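Local coordinates for protein transcriptional regulator (PDB 4KWA) that probably represses transcription as a TetR-family DNA-binding regulator, and binds choline in its C-terminal domain, at the interface of chains A and B. Coordinates in Å, arbitrary orientation; residue numbers count along the deposited sequence, not the author numbering. Chains: chain A/B, Transcriptional regulator.

The interface of chains A and B. Residues chain A 103-104, 106; chain B 106-107, 110.
A:Trp106 and B:Trp106 adopt matching side-chain torsions, each with CG anti to its own carbonyl carbon and beside the backbone N (chi1 -61° and -62°), and with similar second torsions (chi2 -30° in A:Trp106), which together present CE3 and CZ3 of each benzo ring to the other across the two-fold. They meet rim to rim, with A:Trp106 CZ3 3.9 Å from B:Trp106 CE3, and the side chains run at about a right angle rather than lying in a parallel stack. On chain A, the CA of A:Leu103 covers the rim of one indole face, 3.7 Å above the plane of A:Trp106.

B:Thr107 wedges into the neighbouring helix by both branches. Its hydroxyl oxygen OG1 sits beside the backbone N and lies 3.5 Å from A:Leu103 CB, while its methyl CG2, anti to that N, packs 3.7 Å from A:Gln104 CG. A:Gln104 thus contributes the aliphatic part of an extended chain rather than its amide. The A:Leu103 methyl CD2 reaches the start of the B:Trp106 side chain, 4.1 Å from CB. No hydrogen bond crosses this patch, a small worked example of shape-based, van der Waals packing within a larger interface. Within chain B, B:Thr110 OG1 donates to B:Thr107 O over 2.7 Å, in the carbonyl plane, just past the end of the helix.

A:Leu103, A:Gln104 and A:Trp106, like B:Trp106 and B:Thr107, lie on helix 94-109 of their own chains, which meets its counterpart across the two-fold in the C-terminal ligand-binding domain, a plausible part of the TetR-type dimer interface.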
loop_
_atom_site.group_PDB
_atom_site.type_symbol
_atom_site.label_atom_id
_atom_site.label_comp_id
_atom_site.label_asym_id
_atom_site.label_seq_id
_atom_site.Cartn_x
_atom_site.Cartn_y
_atom_site.Cartn_z
ATOM N N LEU A 103 1.733 -3.613 5.203
ATOM C CA LEU A 103 1.799 -3.904 3.762
ATOM C C LEU A 103 1.326 -5.364 3.507
ATOM O O LEU A 103 0.644 -5.673 2.495
ATOM C CB LEU A 103 3.205 -3.741 3.168
ATOM C CG LEU A 103 3.587 -2.393 2.541
ATOM C CD1 LEU A 103 3.514 -1.251 3.511
ATOM C CD2 LEU A 103 4.932 -2.374 1.872
ATOM N N GLN A 104 1.708 -6.290 4.368
ATOM C CA GLN A 104 1.283 -7.698 4.156
ATOM C C GLN A 104 -0.235 -7.890 4.429
ATOM O O GLN A 104 -0.922 -8.736 3.842
ATOM C CB GLN A 104 2.153 -8.622 4.999
ATOM C CG GLN A 104 3.623 -8.524 4.707
ATOM C CD GLN A 104 4.400 -9.401 5.687
ATOM O OE1 GLN A 104 4.230 -10.632 5.724
ATOM N NE2 GLN A 104 5.262 -8.794 6.383
ATOM N N TRP A 106 -2.492 -5.659 3.922
ATOM C CA TRP A 106 -3.337 -5.188 2.817
ATOM C C TRP A 106 -3.652 -6.332 1.858
ATOM O O TRP A 106 -4.781 -6.499 1.380
ATOM C CB TRP A 106 -2.648 -3.990 2.116
ATOM C CG TRP A 106 -2.435 -2.871 2.923
ATOM C CD1 TRP A 106 -3.187 -2.436 3.992
ATOM C CD2 TRP A 106 -1.476 -1.861 2.679
ATOM N NE1 TRP A 106 -2.689 -1.286 4.459
ATOM C CE2 TRP A 106 -1.679 -0.864 3.631
ATOM C CE3 TRP A 106 -0.443 -1.697 1.707
ATOM C CZ2 TRP A 106 -0.877 0.267 3.705
ATOM C CZ3 TRP A 106 0.369 -0.566 1.787
ATOM C CH2 TRP A 106 0.142 0.401 2.783
ATOM N N TRP B 106 4.677 -4.769 -3.641
ATOM C CA TRP B 106 5.196 -3.829 -2.638
ATOM C C TRP B 106 5.837 -4.550 -1.483
ATOM O O TRP B 106 6.932 -4.203 -1.033
ATOM C CB TRP B 106 4.128 -2.900 -2.077
ATOM C CG TRP B 106 3.465 -2.005 -3.016
ATOM C CD1 TRP B 106 3.967 -1.549 -4.167
ATOM C CD2 TRP B 106 2.146 -1.533 -2.914
ATOM N NE1 TRP B 106 3.043 -0.815 -4.800
ATOM C CE2 TRP B 106 1.918 -0.734 -4.015
ATOM C CE3 TRP B 106 1.158 -1.590 -1.889
ATOM C CZ2 TRP B 106 0.735 -0.006 -4.205
ATOM C CZ3 TRP B 106 -0.079 -0.929 -2.106
ATOM C CH2 TRP B 106 -0.282 -0.140 -3.253
ATOM N N THR B 107 5.198 -5.631 -0.999
ATOM C CA THR B 107 5.785 -6.388 0.050
ATOM C C THR B 107 6.967 -7.182 -0.313
ATOM O O THR B 107 7.955 -7.144 0.400
ATOM C CB THR B 107 4.797 -7.436 0.654
ATOM O OG1 THR B 107 3.945 -6.764 1.532
ATOM C CG2 THR B 107 5.540 -8.420 1.501
ATOM N N THR B 110 10.493 -5.284 -0.525
ATOM C CA THR B 110 11.196 -5.130 0.739
ATOM C C THR B 110 11.999 -6.342 1.178
ATOM O O THR B 110 12.559 -6.327 2.304
ATOM C CB THR B 110 10.194 -4.878 1.881
ATOM O OG1 THR B 110 9.543 -6.087 2.267
ATOM C CG2 THR B 110 9.125 -3.853 1.460
#